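Local coordinates for uncharacterized protein (Enterococcus faecalis, PDB 4OBI) that is of unknown function but binds a zinc ion in its NusG domain II-like beta domain, part of a longer, probably membrane-anchored protein, at residues A[32-37]-A[48-53]; A[44-48]-A[84-89]; A[11-17]-A[90-96]; A[18-24]-A[36-40]. One frame throughout, in Å; residues are numbered along the deposited sequence. Where two conformers were deposited one is given.

Interaction 1: A[32-37]-A[48-53]; sequences GPHYTY and LIEVDG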
loop_
_atom_site.group_PDB
_atom_site.type_symbol
_atom_site.label_atom_id
_atom_site.label_comp_id
_atom_site.label_asym_id
_atom_site.label_seq_id
_atom_site.Cartn_x
_atom_site.Cartn_y
_atom_site.Cartn_z
ATOM N N GLY A 32 3.446 10.769 12.419
ATOM C CA GLY A 32 4.328 10.757 11.266
ATOM C C GLY A 32 3.796 11.572 10.109
ATOM O O GLY A 32 2.669 12.074 10.160
ATOM N N PRO A 33 4.610 11.709 9.053
ATOM C CA PRO A 33 4.242 12.508 7.889
ATOM C C PRO A 33 3.152 11.893 7.009
ATOM O O PRO A 33 2.809 10.710 7.136
ATOM C CB PRO A 33 5.560 12.623 7.110
ATOM C CG PRO A 33 6.341 11.427 7.519
ATOM C CD PRO A 33 6.002 11.233 8.970
ATOM N N HIS A 34 2.618 12.729 6.125
ATOM C CA HIS A 34 1.556 12.349 5.208
ATOM C C HIS A 34 2.066 12.632 3.797
ATOM O O HIS A 34 2.447 13.762 3.485
ATOM C CB HIS A 34 0.291 13.147 5.559
ATOM C CG HIS A 34 -0.797 13.077 4.534
ATOM N ND1 HIS A 34 -1.555 14.176 4.189
ATOM C CD2 HIS A 34 -1.264 12.049 3.790
ATOM C CE1 HIS A 34 -2.439 13.828 3.272
ATOM N NE2 HIS A 34 -2.283 12.542 3.012
ATOM N N TYR A 35 2.108 11.593 2.962
ATOM C CA TYR A 35 2.707 11.694 1.629
ATOM C C TYR A 35 2.168 10.619 0.712
ATOM O O TYR A 35 1.531 9.665 1.169
ATOM C CB TYR A 35 4.231 11.571 1.715
ATOM C CG TYR A 35 4.705 10.303 2.397
ATOM C CD1 TYR A 35 4.839 10.244 3.781
ATOM C CD2 TYR A 35 5.012 9.158 1.660
ATOM C CE1 TYR A 35 5.266 9.086 4.414
ATOM C CE2 TYR A 35 5.446 7.997 2.287
ATOM C CZ TYR A 35 5.575 7.967 3.660
ATOM O OH TYR A 35 6.001 6.824 4.294
ATOM N N THR A 36 2.435 10.775 -0.584
ATOM C CA THR A 36 2.059 9.778 -1.574
ATOM C C THR A 36 3.301 9.170 -2.198
ATOM O O THR A 36 4.353 9.821 -2.290
ATOM C CB THR A 36 1.151 10.355 -2.691
ATOM O OG1 THR A 36 1.789 11.475 -3.330
ATOM C CG2 THR A 36 -0.181 10.806 -2.104
ATOM N N TYR A 37 3.164 7.917 -2.610
ATOM C CA TYR A 37 4.197 7.194 -3.341
ATOM C C TYR A 37 3.534 6.492 -4.527
ATOM O O TYR A 37 2.629 5.681 -4.354
ATOM C CB TYR A 37 4.867 6.155 -2.431
ATOM C CG TYR A 37 5.828 5.246 -3.167
ATOM C CD1 TYR A 37 5.385 4.079 -3.783
ATOM C CD2 TYR A 37 7.180 5.559 -3.244
ATOM C CE1 TYR A 37 6.262 3.245 -4.468
ATOM C CE2 TYR A 37 8.065 4.736 -3.920
ATOM C CZ TYR A 37 7.603 3.580 -4.528
ATOM O OH TYR A 37 8.497 2.776 -5.198
ATOM N N LEU A 48 -1.420 4.458 -6.636
ATOM C CA LEU A 48 -0.893 5.548 -5.836
ATOM C C LEU A 48 -1.095 5.239 -4.361
ATOM O O LEU A 48 -2.225 5.165 -3.884
ATOM C CB LEU A 48 -1.571 6.860 -6.215
ATOM C CG LEU A 48 -1.013 8.103 -5.529
ATOM C CD1 LEU A 48 0.428 8.354 -5.952
ATOM C CD2 LEU A 48 -1.891 9.299 -5.852
ATOM N N ILE A 49 0.014 5.058 -3.648
ATOM C CA ILE A 49 -0.014 4.764 -2.222
ATOM C C ILE A 49 -0.048 6.090 -1.451
ATOM O O ILE A 49 0.632 7.064 -1.817
ATOM C CB ILE A 49 1.201 3.895 -1.795
ATOM C CG1 ILE A 49 1.031 2.431 -2.245
ATOM C CG2 ILE A 49 1.395 3.907 -0.292
ATOM C CD1 ILE A 49 0.913 2.210 -3.728
ATOM N N GLU A 50 -0.858 6.132 -0.398
ATOM C CA GLU A 50 -0.908 7.285 0.490
ATOM C C GLU A 50 -0.659 6.820 1.913
ATOM O O GLU A 50 -1.365 5.956 2.415
ATOM C CB GLU A 50 -2.266 7.966 0.404
ATOM C CG GLU A 50 -2.343 9.288 1.155
ATOM C CD GLU A 50 -3.733 9.885 1.141
ATOM O OE1 GLU A 50 -4.645 9.276 0.555
ATOM O OE2 GLU A 50 -3.923 10.969 1.727
ATOM N N VAL A 51 0.356 7.394 2.546
ATOM C CA VAL A 51 0.621 7.160 3.949
ATOM C C VAL A 51 0.184 8.403 4.719
ATOM O O VAL A 51 0.528 9.516 4.352
ATOM C CB VAL A 51 2.110 6.880 4.209
ATOM C CG1 VAL A 51 2.371 6.754 5.706
ATOM C CG2 VAL A 51 2.556 5.634 3.453
ATOM N N ASP A 52 -0.601 8.198 5.766
ATOM C CA ASP A 52 -1.061 9.292 6.618
ATOM C C ASP A 52 -0.778 8.924 8.070
ATOM O O ASP A 52 -1.600 8.304 8.737
ATOM C CB ASP A 52 -2.558 9.536 6.398
ATOM C CG ASP A 52 -3.107 10.662 7.262
ATOM O OD1 ASP A 52 -2.413 11.687 7.448
ATOM O OD2 ASP A 52 -4.244 10.516 7.756
ATOM N N GLY A 53 0.398 9.311 8.554
ATOM C CA GLY A 53 0.830 8.936 9.894
ATOM C C GLY A 53 0.994 7.431 10.061
ATOM O O GLY A 53 1.958 6.844 9.580
HETATM O O HOH W 1 3.905 8.586 8.508
#
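This is the antiparallel pairing of a beta hairpin, strands 34-40 and 46-52, at the end far from the connecting turn; strand 46-52 is the middle one of a three-stranded sheet. The axes of the short segments 34-37 and 48-52 approach to 4.6 Å at 164°. Two hydrogen-bonded pairs set the register: Y35 N to V51 O (3.0 Å) with V51 N to Y35 O (2.9 Å), and Y37 N to I49 O with I49 N to Y37 O (both 2.8 Å). Beyond them G53 N donates to P33 O (3.1 Å), and water 1 bridges P33 O and G53 O. On one face the Y35 ring lies over V51, whose CB is 4.0 Å from the ring centroid and 22° off its normal, a CH-pi contact; F26 touches both residues. On the other, H34 NE2 donates a hydrogen bond to E50 OE2 (2.6 Å, 161°), while E50 and D52 form salt bridges with R57 and R55. The chemistry thus divides by face: apolar and aromatic groups meet the second sheet, whereas polar and charged groups cross-link the three strands.

Interaction 2: A[44-48]-A[84-89]; sequences GDYNL and CLPHNL. With ZN (zinc ion), chain C.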
loop_
_atom_site.group_PDB
_atom_site.type_symbol
_atom_site.label_atom_id
_atom_site.label_comp_id
_atom_site.label_asym_id
_atom_site.label_seq_id
_atom_site.Cartn_x
_atom_site.Cartn_y
_atom_site.Cartn_z
ATOM N N GLY A 44 2.097 1.300 -17.940
ATOM C CA GLY A 44 1.118 2.319 -17.565
ATOM C C GLY A 44 0.258 1.951 -16.370
ATOM O O GLY A 44 -0.405 2.808 -15.799
ATOM N N ASP A 45 0.262 0.680 -15.987
ATOM C CA ASP A 45 -0.454 0.263 -14.788
ATOM C C ASP A 45 0.125 1.001 -13.595
ATOM O O ASP A 45 1.342 1.093 -13.462
ATOM C CB ASP A 45 -0.341 -1.243 -14.587
ATOM C CG ASP A 45 -1.176 -2.023 -15.583
ATOM O OD1 ASP A 45 -1.861 -1.406 -16.435
ATOM O OD2 ASP A 45 -1.153 -3.263 -15.507
ATOM N N TYR A 46 -0.746 1.564 -12.758
ATOM C CA TYR A 46 -0.286 2.309 -11.601
ATOM C C TYR A 46 -1.211 2.186 -10.404
ATOM O O TYR A 46 -2.402 1.884 -10.536
ATOM C CB TYR A 46 -0.065 3.786 -11.947
ATOM C CG TYR A 46 -1.305 4.644 -11.917
ATOM C CD1 TYR A 46 -2.130 4.728 -13.024
ATOM C CD2 TYR A 46 -1.640 5.384 -10.790
ATOM C CE1 TYR A 46 -3.269 5.518 -13.011
ATOM C CE2 TYR A 46 -2.780 6.174 -10.760
ATOM C CZ TYR A 46 -3.596 6.234 -11.873
ATOM O OH TYR A 46 -4.734 7.020 -11.868
ATOM N N ASN A 47 -0.616 2.398 -9.234
ATOM C CA ASN A 47 -1.311 2.465 -7.968
ATOM C C ASN A 47 -0.628 3.540 -7.165
ATOM O O ASN A 47 0.604 3.544 -7.043
ATOM C CB ASN A 47 -1.205 1.160 -7.197
ATOM C CG ASN A 47 -1.709 -0.018 -7.983
ATOM O OD1 ASN A 47 -1.038 -0.497 -8.886
ATOM N ND2 ASN A 47 -2.893 -0.497 -7.639
ATOM N N LEU A 48 -1.420 4.458 -6.636
ATOM C CA LEU A 48 -0.893 5.548 -5.836
ATOM C C LEU A 48 -1.095 5.239 -4.361
ATOM O O LEU A 48 -2.225 5.165 -3.884
ATOM C CB LEU A 48 -1.571 6.860 -6.215
ATOM C CG LEU A 48 -1.013 8.103 -5.529
ATOM C CD1 LEU A 48 0.428 8.354 -5.952
ATOM C CD2 LEU A 48 -1.891 9.299 -5.852
ATOM N N CYS A 84 -4.081 -5.463 -5.024
ATOM C CA CYS A 84 -4.460 -5.184 -6.398
ATOM C C CYS A 84 -4.033 -6.368 -7.230
ATOM O O CYS A 84 -2.908 -6.431 -7.735
ATOM C CB CYS A 84 -3.811 -3.903 -6.902
ATOM S SG CYS A 84 -4.327 -3.472 -8.575
ATOM N N LEU A 85 -4.928 -7.334 -7.360
ATOM C CA LEU A 85 -4.586 -8.549 -8.073
ATOM C C LEU A 85 -4.228 -8.327 -9.561
ATOM O O LEU A 85 -3.277 -8.936 -10.044
ATOM C CB LEU A 85 -5.676 -9.609 -7.901
ATOM C CG LEU A 85 -5.955 -10.040 -6.456
ATOM C CD1 LEU A 85 -7.089 -11.057 -6.432
ATOM C CD2 LEU A 85 -4.702 -10.584 -5.787
ATOM N N PRO A 86 -4.946 -7.429 -10.275
ATOM C CA PRO A 86 -4.578 -7.157 -11.673
ATOM C C PRO A 86 -3.147 -6.628 -11.855
ATOM O O PRO A 86 -2.529 -6.910 -12.878
ATOM C CB PRO A 86 -5.609 -6.102 -12.110
ATOM C CG PRO A 86 -6.764 -6.311 -11.199
ATOM C CD PRO A 86 -6.150 -6.677 -9.884
ATOM N N HIS A 87 -2.632 -5.888 -10.872
ATOM C CA HIS A 87 -1.263 -5.364 -10.943
ATOM C C HIS A 87 -0.259 -6.199 -10.138
ATOM O O HIS A 87 0.924 -5.859 -10.065
ATOM C CB HIS A 87 -1.229 -3.913 -10.472
ATOM C CG HIS A 87 -2.009 -2.977 -11.344
ATOM N ND1 HIS A 87 -2.203 -1.654 -11.017
ATOM C CD2 HIS A 87 -2.656 -3.174 -12.517
ATOM C CE1 HIS A 87 -2.932 -1.074 -11.954
ATOM N NE2 HIS A 87 -3.216 -1.974 -12.879
ATOM N N ASN A 88 -0.734 -7.295 -9.546
ATOM C CA ASN A 88 0.089 -8.168 -8.709
ATOM C C ASN A 88 0.800 -7.391 -7.588
ATOM O O ASN A 88 2.001 -7.571 -7.343
ATOM C CB ASN A 88 1.101 -8.924 -9.569
ATOM C CG ASN A 88 1.531 -10.236 -8.947
ATOM O OD1 ASN A 88 0.910 -10.721 -8.000
ATOM N ND2 ASN A 88 2.585 -10.831 -9.490
ATOM N N LEU A 89 0.035 -6.527 -6.930
ATOM C CA LEU A 89 0.537 -5.606 -5.921
ATOM C C LEU A 89 -0.177 -5.835 -4.587
ATOM O O LEU A 89 -1.400 -6.008 -4.556
ATOM C CB LEU A 89 0.331 -4.171 -6.386
ATOM C CG LEU A 89 0.659 -3.028 -5.405
ATOM C CD1 LEU A 89 1.122 -1.803 -6.181
ATOM C CD2 LEU A 89 -0.490 -2.647 -4.477
HETATM ZN ZN ZN C . -6.448 -2.715 -8.226
HETATM O O HOH W 2 -4.570 -1.518 -15.258
HETATM O O HOH W 3 -7.725 -4.201 -7.948
#
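The H87 side chain, chi1 m at -64°, extends from the turn between strands 82-84 and 89-95 toward strand 46-52. Its ND1 donates to N47 OD1 at 2.7 Å and 172°, which places the proton on ND1. N47, also m (-56°), turns its amide with chi2 at 76° so that ND2 donates to C84 SG (3.4 Å, 162°); the same ND2 bonds D68. D45, m at -73°, lays its CB over the H87 ring, 3.6 Å from the centroid and 18° off the normal, a CH-pi contact. Water 2 joins H87 NE2 (2.8 Å) to D45 OD1 through a weak 3.0 Å bond. C84, t at -177°, carries SG to 2.3 Å from the zinc, whose other ligands are C63, D68 and water 3. A G1 bulge at N88-L89 lies opposite C84, N88 having positive phi and psi (54°/46°). The chemistry implies a second-shell network: N47 bonds two zinc ligands, and the H87 bond fits the amide orientation that leaves ND2 facing C84 SG, consistent with a metal-bound thiolate as acceptor.

Interaction 3: A[11-17]-A[90-96]; sequences TYQAVLK and FITVEAS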
loop_
_atom_site.group_PDB
_atom_site.type_symbol
_atom_site.label_atom_id
_atom_site.label_comp_id
_atom_site.label_asym_id
_atom_site.label_seq_id
_atom_site.Cartn_x
_atom_site.Cartn_y
_atom_site.Cartn_z
ATOM N N THR A 11 4.913 -0.168 17.386
ATOM C CA THR A 11 5.125 0.494 16.060
ATOM C C THR A 11 5.076 -0.532 14.923
ATOM O O THR A 11 5.595 -1.643 15.050
ATOM C CB THR A 11 6.461 1.276 16.010
ATOM O OG1 THR A 11 6.679 1.788 14.685
ATOM C CG2 THR A 11 7.647 0.392 16.423
ATOM N N TYR A 12 4.449 -0.151 13.816
ATOM C CA TYR A 12 4.259 -1.071 12.705
ATOM C C TYR A 12 4.896 -0.526 11.440
ATOM O O TYR A 12 5.311 0.630 11.379
ATOM C CB TYR A 12 2.772 -1.343 12.491
ATOM C CG TYR A 12 2.077 -1.845 13.740
ATOM C CD1 TYR A 12 2.454 -3.048 14.333
ATOM C CD2 TYR A 12 1.049 -1.120 14.325
ATOM C CE1 TYR A 12 1.828 -3.511 15.480
ATOM C CE2 TYR A 12 0.417 -1.569 15.473
ATOM C CZ TYR A 12 0.807 -2.767 16.044
ATOM O OH TYR A 12 0.176 -3.211 17.190
ATOM N N GLN A 13 4.985 -1.388 10.440
ATOM C CA GLN A 13 5.516 -1.008 9.146
ATOM C C GLN A 13 4.663 -1.637 8.060
ATOM O O GLN A 13 4.160 -2.751 8.232
ATOM C CB GLN A 13 6.981 -1.441 9.035
ATOM C CG GLN A 13 7.209 -2.949 9.111
ATOM C CD GLN A 13 8.639 -3.319 9.465
ATOM O OE1 GLN A 13 9.385 -2.518 10.043
ATOM N NE2 GLN A 13 9.023 -4.545 9.146
ATOM N N ALA A 14 4.484 -0.913 6.955
ATOM C CA ALA A 14 3.742 -1.410 5.799
ATOM C C ALA A 14 4.715 -1.868 4.727
ATOM O O ALA A 14 5.666 -1.159 4.405
ATOM C CB ALA A 14 2.829 -0.330 5.241
ATOM N N VAL A 15 4.470 -3.053 4.181
ATOM C CA VAL A 15 5.333 -3.656 3.180
ATOM C C VAL A 15 4.607 -3.677 1.835
ATOM O O VAL A 15 3.544 -4.289 1.697
ATOM C CB VAL A 15 5.694 -5.103 3.595
ATOM C CG1 VAL A 15 6.582 -5.775 2.554
ATOM C CG2 VAL A 15 6.337 -5.100 4.982
ATOM N N LEU A 16 5.200 -3.014 0.848
ATOM C CA LEU A 16 4.659 -2.942 -0.499
ATOM C C LEU A 16 5.418 -3.902 -1.399
ATOM O O LEU A 16 6.632 -3.790 -1.546
ATOM C CB LEU A 16 4.784 -1.513 -1.036
ATOM C CG LEU A 16 4.443 -1.278 -2.512
ATOM C CD1 LEU A 16 2.994 -1.629 -2.787
ATOM C CD2 LEU A 16 4.730 0.164 -2.893
ATOM N N LYS A 17 4.688 -4.844 -1.991
ATOM C CA LYS A 17 5.262 -5.872 -2.835
ATOM C C LYS A 17 4.558 -5.814 -4.178
ATOM O O LYS A 17 3.324 -5.724 -4.228
ATOM C CB LYS A 17 5.044 -7.243 -2.199
ATOM C CG LYS A 17 5.565 -8.407 -3.021
ATOM C CD LYS A 17 5.566 -9.702 -2.223
ATOM C CE LYS A 17 4.163 -10.230 -1.986
ATOM N NZ LYS A 17 4.177 -11.508 -1.213
ATOM N N PHE A 90 0.588 -5.815 -3.492
ATOM C CA PHE A 90 0.074 -6.114 -2.158
ATOM C C PHE A 90 0.693 -5.173 -1.133
ATOM O O PHE A 90 1.869 -4.827 -1.235
ATOM C CB PHE A 90 0.388 -7.567 -1.767
ATOM C CG PHE A 90 -0.208 -8.573 -2.700
ATOM C CD1 PHE A 90 0.467 -8.954 -3.845
ATOM C CD2 PHE A 90 -1.468 -9.106 -2.454
ATOM C CE1 PHE A 90 -0.098 -9.851 -4.727
ATOM C CE2 PHE A 90 -2.036 -10.006 -3.335
ATOM C CZ PHE A 90 -1.343 -10.386 -4.470
ATOM N N ILE A 91 -0.111 -4.743 -0.173
ATOM C CA ILE A 91 0.385 -3.992 0.967
ATOM C C ILE A 91 -0.069 -4.696 2.235
ATOM O O ILE A 91 -1.268 -4.878 2.449
ATOM C CB ILE A 91 -0.149 -2.554 1.005
ATOM C CG1 ILE A 91 0.245 -1.787 -0.262
ATOM C CG2 ILE A 91 0.352 -1.849 2.261
ATOM C CD1 ILE A 91 -0.495 -0.476 -0.421
ATOM N N THR A 92 0.900 -5.106 3.051
ATOM C CA THR A 92 0.591 -5.717 4.344
ATOM C C THR A 92 1.254 -4.917 5.452
ATOM O O THR A 92 2.280 -4.267 5.252
ATOM C CB THR A 92 1.010 -7.206 4.416
ATOM O OG1 THR A 92 0.380 -7.835 5.540
ATOM C CG2 THR A 92 2.515 -7.367 4.542
ATOM N N VAL A 93 0.631 -4.927 6.624
ATOM C CA VAL A 93 1.194 -4.280 7.798
ATOM C C VAL A 93 1.790 -5.373 8.687
ATOM O O VAL A 93 1.242 -6.481 8.780
ATOM C CB VAL A 93 0.119 -3.468 8.563
ATOM C CG1 VAL A 93 0.643 -2.989 9.908
ATOM C CG2 VAL A 93 -0.346 -2.293 7.719
ATOM N N GLU A 94 2.924 -5.073 9.313
ATOM C CA GLU A 94 3.601 -6.038 10.185
ATOM C C GLU A 94 4.349 -5.318 11.302
ATOM O O GLU A 94 4.607 -4.125 11.202
ATOM C CB GLU A 94 4.554 -6.922 9.369
ATOM C CG GLU A 94 5.731 -6.177 8.752
ATOM C CD GLU A 94 6.592 -7.046 7.837
ATOM O OE1 GLU A 94 6.124 -8.098 7.335
ATOM O OE2 GLU A 94 7.759 -6.658 7.614
ATOM N N ALA A 95 4.690 -6.044 12.366
ATOM C CA ALA A 95 5.445 -5.460 13.471
ATOM C C ALA A 95 6.885 -5.197 13.045
ATOM O O ALA A 95 7.396 -5.830 12.122
ATOM C CB ALA A 95 5.407 -6.369 14.690
ATOM N N SER A 96 7.540 -4.267 13.734
ATOM C CA SER A 96 8.946 -3.945 13.466
ATOM C C SER A 96 9.911 -5.088 13.844
ATOM O O SER A 96 11.127 -4.930 13.752
ATOM C CB SER A 96 9.328 -2.643 14.178
ATOM O OG SER A 96 8.531 -1.569 13.697
#
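Q13 reaches across to the neighbouring strand 90-95 so that its amide overlaps the carboxylate of E94, with NE2 donating to OE2 at 2.9 Å and 159°; both side chains are p at chi1 and lie on the same face. V15 CG2 also approaches E94 OE2, at 3.4 Å. Beneath them strands 12-17 and 90-95 run antiparallel, their axes 4.5 Å apart at 155°. Three hydrogen-bonded pairs define the register: Q13 N to E94 O (2.9 Å) with E94 N to Q13 O (2.8 Å), V15 N to T92 O (2.7 Å) with T92 N to V15 O (3.1 Å), and K17 N to F90 O (2.9 Å) with F90 N to K17 O (2.8 Å). S96 OG, poorly ordered, bonds T11 O (3.2 Å). On the opposite face L16 CD1 meets I91 CG1 at 3.7 Å and A14 CB meets I91 CG2 at 4.2 Å; I56 packs on A14 and I91. At the strand end Y12 CB touches V93 CG1 (3.7 Å). A mixed outer face (Q13, E94, T92 and K17 with V15 and F90) and an apolar inner one (A14, L16, I91, V93) typify a sheet packed on another: the first and last modelled strands form the centre of the four-stranded sheet, against the three-stranded one.

Interaction 4: A[18-24]-A[36-40]; sequences VDNKVIK and TYKYE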
loop_
_atom_site.group_PDB
_atom_site.type_symbol
_atom_site.label_atom_id
_atom_site.label_comp_id
_atom_site.label_asym_id
_atom_site.label_seq_id
_atom_site.Cartn_x
_atom_site.Cartn_y
_atom_site.Cartn_z
ATOM N N VAL A 18 5.341 -5.830 -5.256
ATOM C CA VAL A 18 4.795 -5.876 -6.611
ATOM C C VAL A 18 5.571 -6.911 -7.410
ATOM O O VAL A 18 6.804 -6.940 -7.365
ATOM C CB VAL A 18 4.910 -4.522 -7.347
ATOM C CG1 VAL A 18 4.200 -4.586 -8.701
ATOM C CG2 VAL A 18 4.347 -3.403 -6.497
ATOM N N ASP A 19 4.848 -7.759 -8.137
ATOM C CA ASP A 19 5.460 -8.821 -8.921
ATOM C C ASP A 19 6.469 -9.596 -8.081
ATOM O O ASP A 19 7.571 -9.919 -8.548
ATOM C CB ASP A 19 6.131 -8.254 -10.178
ATOM C CG ASP A 19 5.139 -7.604 -11.134
ATOM O OD1 ASP A 19 3.984 -8.077 -11.214
ATOM O OD2 ASP A 19 5.521 -6.628 -11.819
ATOM N N ASN A 20 6.080 -9.861 -6.829
ATOM C CA ASN A 20 6.834 -10.716 -5.910
ATOM C C ASN A 20 8.145 -10.115 -5.421
ATOM O O ASN A 20 8.992 -10.828 -4.885
ATOM C CB ASN A 20 7.082 -12.089 -6.534
ATOM C CG ASN A 20 5.801 -12.775 -6.935
ATOM O OD1 ASN A 20 5.468 -12.869 -8.129
ATOM N ND2 ASN A 20 5.057 -13.246 -5.942
ATOM N N LYS A 21 8.298 -8.807 -5.612
ATOM C CA LYS A 21 9.450 -8.077 -5.111
ATOM C C LYS A 21 8.969 -7.038 -4.110
ATOM O O LYS A 21 8.042 -6.266 -4.392
ATOM C CB LYS A 21 10.191 -7.399 -6.260
ATOM C CG LYS A 21 10.689 -8.375 -7.308
ATOM C CD LYS A 21 11.626 -7.707 -8.297
ATOM C CE LYS A 21 13.025 -7.551 -7.724
ATOM N NZ LYS A 21 14.047 -7.419 -8.800
ATOM N N VAL A 22 9.580 -7.031 -2.933
ATOM C CA VAL A 22 9.276 -6.013 -1.943
ATOM C C VAL A 22 10.036 -4.760 -2.350
ATOM O O VAL A 22 11.267 -4.749 -2.341
ATOM C CB VAL A 22 9.666 -6.452 -0.519
ATOM C CG1 VAL A 22 9.407 -5.326 0.460
ATOM C CG2 VAL A 22 8.892 -7.705 -0.124
ATOM N N ILE A 23 9.300 -3.718 -2.732
ATOM C CA ILE A 23 9.917 -2.517 -3.302
ATOM C C ILE A 23 10.052 -1.371 -2.301
ATOM O O ILE A 23 10.921 -0.523 -2.464
ATOM C CB ILE A 23 9.189 -2.028 -4.577
ATOM C CG1 ILE A 23 7.767 -1.579 -4.284
ATOM C CG2 ILE A 23 9.181 -3.119 -5.653
ATOM C CD1 ILE A 23 7.112 -0.888 -5.464
ATOM N N LYS A 24 9.218 -1.359 -1.261
ATOM C CA LYS A 24 9.214 -0.278 -0.279
ATOM C C LYS A 24 8.693 -0.786 1.077
ATOM O O LYS A 24 7.768 -1.587 1.127
ATOM C CB LYS A 24 8.315 0.860 -0.785
ATOM C CG LYS A 24 8.652 2.243 -0.262
ATOM C CD LYS A 24 9.870 2.832 -0.951
ATOM C CE LYS A 24 9.979 4.329 -0.699
ATOM N NZ LYS A 24 9.951 4.676 0.751
ATOM N N THR A 36 2.435 10.775 -0.584
ATOM C CA THR A 36 2.059 9.778 -1.574
ATOM C C THR A 36 3.301 9.170 -2.198
ATOM O O THR A 36 4.353 9.821 -2.290
ATOM C CB THR A 36 1.151 10.355 -2.691
ATOM O OG1 THR A 36 1.789 11.475 -3.330
ATOM C CG2 THR A 36 -0.181 10.806 -2.104
ATOM N N TYR A 37 3.164 7.917 -2.610
ATOM C CA TYR A 37 4.197 7.194 -3.341
ATOM C C TYR A 37 3.534 6.492 -4.527
ATOM O O TYR A 37 2.629 5.681 -4.354
ATOM C CB TYR A 37 4.867 6.155 -2.431
ATOM C CG TYR A 37 5.828 5.246 -3.167
ATOM C CD1 TYR A 37 5.385 4.079 -3.783
ATOM C CD2 TYR A 37 7.180 5.559 -3.244
ATOM C CE1 TYR A 37 6.262 3.245 -4.468
ATOM C CE2 TYR A 37 8.065 4.736 -3.920
ATOM C CZ TYR A 37 7.603 3.580 -4.528
ATOM O OH TYR A 37 8.497 2.776 -5.198
ATOM N N LYS A 38 3.995 6.805 -5.732
ATOM C CA LYS A 38 3.401 6.244 -6.933
ATOM C C LYS A 38 4.177 5.026 -7.430
ATOM O O LYS A 38 5.364 5.122 -7.757
ATOM C CB LYS A 38 3.350 7.291 -8.038
ATOM C CG LYS A 38 2.692 6.792 -9.315
ATOM C CD LYS A 38 2.410 7.923 -10.288
ATOM C CE LYS A 38 3.689 8.502 -10.865
ATOM N NZ LYS A 38 3.466 9.826 -11.501
ATOM N N TYR A 39 3.499 3.888 -7.491
ATOM C CA TYR A 39 3.985 2.756 -8.269
ATOM C C TYR A 39 3.424 2.904 -9.673
ATOM O O TYR A 39 2.208 2.945 -9.847
ATOM C CB TYR A 39 3.533 1.414 -7.691
ATOM C CG TYR A 39 3.687 0.298 -8.701
ATOM C CD1 TYR A 39 4.946 -0.179 -9.041
ATOM C CD2 TYR A 39 2.581 -0.234 -9.360
ATOM C CE1 TYR A 39 5.103 -1.175 -9.991
ATOM C CE2 TYR A 39 2.727 -1.237 -10.309
ATOM C CZ TYR A 39 3.993 -1.698 -10.626
ATOM O OH TYR A 39 4.159 -2.693 -11.568
ATOM N N GLU A 40 4.294 2.983 -10.671
ATOM C CA GLU A 40 3.845 3.000 -12.058
ATOM C C GLU A 40 4.750 2.121 -12.924
ATOM O O GLU A 40 5.952 2.362 -13.022
ATOM C CB GLU A 40 3.786 4.432 -12.605
ATOM C CG GLU A 40 3.144 4.515 -13.987
ATOM C CD GLU A 40 2.937 5.939 -14.486
ATOM O OE1 GLU A 40 3.061 6.889 -13.696
ATOM O OE2 GLU A 40 2.642 6.108 -15.687
#
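The backbones do not pair: the axes of strands 21-24 and 36-40 come no closer than 10.1 Å, at 144°, the nearest CA atoms (V18 and Y39) are 8.8 Å apart, and no hydrogen bond crosses. Residues 18-21 form a type I' turn closed by V18 N to K21 O (2.9 Å) and K21 N to V18 O (3.0 Å), with D19 and N20 at positive phi (49° and 70°). A classic bulge at I23-K24 lies opposite L16, I23 taking psi -24°, and the CA-to-CB bonds of both point toward strand 36-40. Across the gap reach two tyrosines, both t at chi1. V18 CG2 sits over the face of the Y39 ring, 4.2 Å from its centroid and 12° off the normal, a CH-pi contact. I23 CD1 touches both tyrosines, 3.9 Å from Y37 OH and 4.2 Å from Y39 CD1. The aliphatic part of K24 rests over the face of Y37, with K24 CE 3.8 Å from Y37 CE2. L89 backs V18 and Y39. The contact therefore joins strand 34-40, an edge of one sheet, to the 12-18/21-28 hairpin of the other by side chains alone: dispersion and CH-pi packing, burying 258 Å², do the work.

How the interactions relate
The four contacts describe two packed antiparallel sheets. Interaction 3 closes the longest loop, joining the first and last modelled strands, and the other three are nested inside it. Interactions 1 and 2 share strand 46-52 and L48, with centres about 17 Å apart; interactions 1 and 4 share T36 and Y37 on strand 34-40. Between the sheets, I49 meets I91 and Y37 meets L16, tying interactions 1 and 3, with centres about 13 Å apart. Interaction 4 precedes interaction 2 along the chain, yet their centres are about 9 Å apart, and V18 touches L89. The zinc site thus lies at one end of this two-sheet core, connected to both sheets.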